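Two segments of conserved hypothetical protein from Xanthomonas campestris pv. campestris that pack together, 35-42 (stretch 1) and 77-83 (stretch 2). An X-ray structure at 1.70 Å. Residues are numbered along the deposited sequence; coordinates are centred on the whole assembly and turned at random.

Stretch 1, residues 35-42: SYLEEARV
Stretch 2 77-83: DILVELF

A helix crosses one face of a strand here; the side chains that meet do so through apolar contact, and no hydrogen bond crosses between the stretches. Residues 35-42 lie within a longer helix, with phi from -56 to -77° and psi from -32 to -51°, and i to i+4 bonds running from E39 N to S35 O (2.9 Å), A40 N to Y36 O, R41 N to L37 O and V42 N to E38 O (3.1 Å each). In the other stretch D77 (-75/156) leads into strand 78-83, whose phi spans -97 to -147° and psi 113 to 172°. The two axes approach to 8.9 Å, and their N-to-C directions differ by 65° (signed crossing angle -65°). Register is set by A40 over V80, CA to CA 6.4 Å. The contact buries 300 Å², both sides summed.

S35 opens the helical stretch (chi1 m) without reaching the strand. Y36 points toward it, with chi1 m and chi2 -33°. I78, chi1 p and chi2 m, sets its CD1 over one face of the phenol ring, 4.5 Å from Y36 CZ, so a methyl meets a flat aromatic surface. Y36 OH is hydrogen-bonded elsewhere in the structure. At the base of the same side chain, Y36 CB is 4.4 Å from V80 CG2.

L37 leaves the helix sideways, but its m,t rotamer brings the end nearer the strand: L37 CD2 lies 3.8 Å from V80 CG1 and 4.5 Å from L82 CD2. E38 (t,t, chi3 73°) points away, and E39 (t,p, chi3 24°) stays out of reach; both acids find hydrogen-bond partners beyond this contact.

A40 is the close point of the packing. A40 CB, directed toward the strand, sits 3.6 Å from V80 CG1 and 3.8 Å from L82 CD1, a single methyl touching two strand side chains. V80 takes chi1 t and L82 m,t. One turn after L37, the CA-to-CB bond of R41 points sideways; its chi angles are m, t, m and -77°. The aliphatic R41 CG is 4.0 Å from L82 CD1, while R41 N is 3.9 Å from that same methyl.

The strand's rule is alternation: I78, V80 and L82 point toward the helix, whereas E81 (t,t, chi3 -75°) points away and L79 (t,p) is out of reach. The helix answers with Y36, L37, A40 and R41, an i, i+1, i+4, i+5 pattern that gathers its contacts on one side. Alanine, with only a CB, sits at the register point, and larger side chains extend the contact along the strand.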

ATOM      1  N   SER A  35       5.140   2.335   8.319  1.00 11.08           N
ATOM      2  CA  SER A  35       3.735   2.716   8.416  1.00 10.77           C
ATOM      3  C   SER A  35       3.180   2.455   9.812  1.00  9.51           C
ATOM      4  O   SER A  35       2.344   3.208  10.295  1.00  9.67           O
ATOM      5  CB  SER A  35       2.893   1.957   7.387  1.00 11.74           C
ATOM      6  OG  SER A  35       3.257   2.327   6.070  1.00 13.45           O
ATOM      7  N   TYR A  36       3.632   1.386  10.459  1.00 10.03           N
ATOM      8  CA  TYR A  36       3.156   1.092  11.811  1.00 10.00           C
ATOM      9  C   TYR A  36       3.645   2.201  12.739  1.00 10.54           C
ATOM     10  O   TYR A  36       2.929   2.646  13.633  1.00 12.34           O
ATOM     11  CB  TYR A  36       3.706  -0.243  12.318  1.00  8.99           C
ATOM     12  CG  TYR A  36       3.247  -1.467  11.566  1.00  8.35           C
ATOM     13  CD1 TYR A  36       1.975  -1.526  10.993  1.00 10.32           C
ATOM     14  CD2 TYR A  36       4.064  -2.588  11.468  1.00 10.91           C
ATOM     15  CE1 TYR A  36       1.532  -2.676  10.342  1.00 12.06           C
ATOM     16  CE2 TYR A  36       3.632  -3.745  10.822  1.00 10.54           C
ATOM     17  CZ  TYR A  36       2.362  -3.782  10.261  1.00 10.89           C
ATOM     18  OH  TYR A  36       1.931  -4.924   9.630  1.00 11.92           O
ATOM     19  N   LEU A  37       4.878   2.641  12.518  1.00 10.72           N
ATOM     20  CA  LEU A  37       5.457   3.693  13.344  1.00 11.49           C
ATOM     21  C   LEU A  37       4.722   5.003  13.118  1.00 12.08           C
ATOM     22  O   LEU A  37       4.537   5.800  14.038  1.00 12.39           O
ATOM     23  CB  LEU A  37       6.944   3.847  13.021  1.00 12.24           C
ATOM     24  CG  LEU A  37       7.772   2.607  13.342  1.00 13.12           C
ATOM     25  CD1 LEU A  37       9.208   2.805  12.887  1.00 14.98           C
ATOM     26  CD2 LEU A  37       7.709   2.338  14.838  1.00 15.31           C
ATOM     27  N   GLU A  38       4.301   5.221  11.877  1.00 10.47           N
ATOM     28  CA  GLU A  38       3.565   6.420  11.523  1.00 12.03           C
ATOM     29  C   GLU A  38       2.220   6.433  12.250  1.00 12.65           C
ATOM     30  O   GLU A  38       1.871   7.412  12.911  1.00 13.12           O
ATOM     31  CB  GLU A  38       3.352   6.438  10.009  1.00 15.13           C
ATOM     32  CG  GLU A  38       2.548   7.588   9.466  1.00 17.44           C
ATOM     33  CD  GLU A  38       2.332   7.433   7.973  1.00 14.30           C
ATOM     34  OE1 GLU A  38       1.522   6.570   7.575  1.00 16.38           O
ATOM     35  OE2 GLU A  38       2.990   8.155   7.199  1.00 17.40           O
ATOM     36  N   GLU A  39       1.474   5.336  12.140  1.00 12.80           N
ATOM     37  CA  GLU A  39       0.167   5.247  12.789  1.00 13.19           C
ATOM     38  C   GLU A  39       0.290   5.512  14.288  1.00 14.62           C
ATOM     39  O   GLU A  39      -0.507   6.246  14.863  1.00 14.66           O
ATOM     40  CB  GLU A  39      -0.454   3.867  12.560  1.00 15.41           C
ATOM     41  CG  GLU A  39      -1.938   3.766  12.942  1.00 15.58           C
ATOM     42  CD  GLU A  39      -2.825   4.724  12.157  1.00 16.95           C
ATOM     43  OE1 GLU A  39      -2.435   5.126  11.040  1.00 16.34           O
ATOM     44  OE2 GLU A  39      -3.923   5.067  12.655  1.00 16.75           O
ATOM     45  N   ALA A  40       1.296   4.915  14.915  1.00 13.76           N
ATOM     46  CA  ALA A  40       1.504   5.110  16.347  1.00 15.04           C
ATOM     47  C   ALA A  40       1.730   6.586  16.667  1.00 16.13           C
ATOM     48  O   ALA A  40       1.170   7.107  17.624  1.00 17.19           O
ATOM     49  CB  ALA A  40       2.695   4.274  16.833  1.00 14.62           C
ATOM     50  N   ARG A  41       2.537   7.270  15.861  1.00 15.90           N
ATOM     51  CA  ARG A  41       2.793   8.688  16.113  1.00 18.72           C
ATOM     52  C   ARG A  41       1.542   9.564  16.038  1.00 21.95           C
ATOM     53  O   ARG A  41       1.329  10.433  16.892  1.00 22.79           O
ATOM     54  CB  ARG A  41       3.837   9.239  15.140  1.00 18.63           C
ATOM     55  CG  ARG A  41       5.224   8.663  15.305  1.00 19.68           C
ATOM     56  CD  ARG A  41       6.267   9.597  14.705  1.00 20.38           C
ATOM     57  NE  ARG A  41       5.984   9.898  13.307  1.00 20.99           N
ATOM     58  CZ  ARG A  41       6.227   9.068  12.296  1.00 18.28           C
ATOM     59  NH1 ARG A  41       6.769   7.878  12.522  1.00 14.75           N
ATOM     60  NH2 ARG A  41       5.924   9.430  11.057  1.00 16.41           N
ATOM     61  N   VAL A  42       0.717   9.351  15.017  1.00 22.21           N
ATOM     62  CA  VAL A  42      -0.496  10.153  14.861  1.00 23.86           C
ATOM     63  C   VAL A  42      -1.627   9.743  15.810  1.00 25.42           C
ATOM     64  O   VAL A  42      -2.428  10.583  16.237  1.00 26.35           O
ATOM     65  CB  VAL A  42      -0.994  10.127  13.384  1.00 22.94           C
ATOM     66  CG1 VAL A  42       0.128  10.577  12.457  1.00 22.70           C
ATOM     67  CG2 VAL A  42      -1.465   8.737  13.000  1.00 22.55           C
ATOM     68  N   ASP A  77      -1.098  -9.351  15.882  1.00 15.56           N
ATOM     69  CA  ASP A  77      -1.164  -7.902  16.035  1.00 14.97           C
ATOM     70  C   ASP A  77      -0.004  -7.446  16.915  1.00 15.19           C
ATOM     71  O   ASP A  77       0.514  -8.223  17.715  1.00 16.47           O
ATOM     72  CB  ASP A  77      -2.507  -7.492  16.641  1.00 15.73           C
ATOM     73  CG  ASP A  77      -3.680  -7.922  15.783  1.00 19.43           C
ATOM     74  OD1 ASP A  77      -3.582  -7.788  14.542  1.00 18.40           O
ATOM     75  OD2 ASP A  77      -4.697  -8.386  16.344  1.00 18.93           O
ATOM     76  N   ILE A  78       0.381  -6.183  16.774  1.00 13.40           N
ATOM     77  CA  ILE A  78       1.537  -5.649  17.483  1.00 13.08           C
ATOM     78  C   ILE A  78       1.259  -4.529  18.467  1.00 12.86           C
ATOM     79  O   ILE A  78       0.160  -4.002  18.543  1.00 14.34           O
ATOM     80  CB  ILE A  78       2.548  -5.111  16.466  1.00 13.99           C
ATOM     81  CG1 ILE A  78       1.866  -4.018  15.629  1.00 15.72           C
ATOM     82  CG2 ILE A  78       3.036  -6.239  15.580  1.00 13.38           C
ATOM     83  CD1 ILE A  78       0.963  -4.450  14.469  1.00 23.45           C
ATOM     84  N   LEU A  79       2.294  -4.175  19.217  1.00 13.09           N
ATOM     85  CA  LEU A  79       2.230  -3.094  20.176  1.00 13.37           C
ATOM     86  C   LEU A  79       3.403  -2.190  19.851  1.00 13.86           C
ATOM     87  O   LEU A  79       4.561  -2.615  19.929  1.00 15.90           O
ATOM     88  CB  LEU A  79       2.373  -3.623  21.601  1.00 14.27           C
ATOM     89  CG  LEU A  79       2.381  -2.517  22.647  1.00 17.41           C
ATOM     90  CD1 LEU A  79       1.025  -1.826  22.664  1.00 18.92           C
ATOM     91  CD2 LEU A  79       2.697  -3.107  23.996  1.00 19.94           C
ATOM     92  N   VAL A  80       3.120  -0.950  19.472  1.00 13.07           N
ATOM     93  CA  VAL A  80       4.198  -0.037  19.135  1.00 13.61           C
ATOM     94  C   VAL A  80       4.488   0.908  20.276  1.00 13.39           C
ATOM     95  O   VAL A  80       3.681   1.758  20.631  1.00 13.86           O
ATOM     96  CB  VAL A  80       3.881   0.768  17.869  1.00 15.23           C
ATOM     97  CG1 VAL A  80       5.087   1.611  17.476  1.00 15.50           C
ATOM     98  CG2 VAL A  80       3.527  -0.172  16.753  1.00 12.25           C
ATOM     99  N   GLU A  81       5.671   0.728  20.839  1.00 14.98           N
ATOM    100  CA  GLU A  81       6.148   1.511  21.955  1.00 15.78           C
ATOM    101  C   GLU A  81       7.037   2.634  21.442  1.00 14.87           C
ATOM    102  O   GLU A  81       8.021   2.387  20.752  1.00 16.65           O
ATOM    103  CB  GLU A  81       6.926   0.586  22.884  1.00 18.83           C
ATOM    104  CG  GLU A  81       7.517   1.229  24.103  1.00 26.20           C
ATOM    105  CD  GLU A  81       8.150   0.193  25.008  1.00 29.54           C
ATOM    106  OE1 GLU A  81       7.403  -0.544  25.689  1.00 31.72           O
ATOM    107  OE2 GLU A  81       9.393   0.101  25.019  1.00 32.88           O
ATOM    108  N   LEU A  82       6.675   3.865  21.780  1.00 13.91           N
ATOM    109  CA  LEU A  82       7.437   5.034  21.366  1.00 14.86           C
ATOM    110  C   LEU A  82       8.005   5.750  22.591  1.00 16.35           C
ATOM    111  O   LEU A  82       7.328   5.896  23.602  1.00 15.59           O
ATOM    112  CB  LEU A  82       6.538   6.003  20.600  1.00 15.01           C
ATOM    113  CG  LEU A  82       5.869   5.473  19.336  1.00 15.12           C
ATOM    114  CD1 LEU A  82       5.027   6.574  18.714  1.00 15.92           C
ATOM    115  CD2 LEU A  82       6.931   4.992  18.354  1.00 13.40           C
ATOM    116  N   PHE A  83       9.253   6.192  22.499  1.00 15.40           N
ATOM    117  CA  PHE A  83       9.868   6.913  23.612  1.00 17.51           C
ATOM    118  C   PHE A  83      10.841   7.965  23.088  1.00 17.91           C
ATOM    119  O   PHE A  83      11.219   7.942  21.917  1.00 16.97           O
ATOM    120  CB  PHE A  83      10.598   5.949  24.554  1.00 19.00           C
ATOM    121  CG  PHE A  83      11.574   5.044  23.864  1.00 20.79           C
ATOM    122  CD1 PHE A  83      11.135   3.954  23.125  1.00 24.52           C
ATOM    123  CD2 PHE A  83      12.937   5.295  23.934  1.00 23.33           C
ATOM    124  CE1 PHE A  83      12.047   3.125  22.460  1.00 24.20           C
ATOM    125  CE2 PHE A  83      13.850   4.472  23.275  1.00 23.57           C
ATOM    126  CZ  PHE A  83      13.398   3.386  22.535  1.00 24.18           C
TER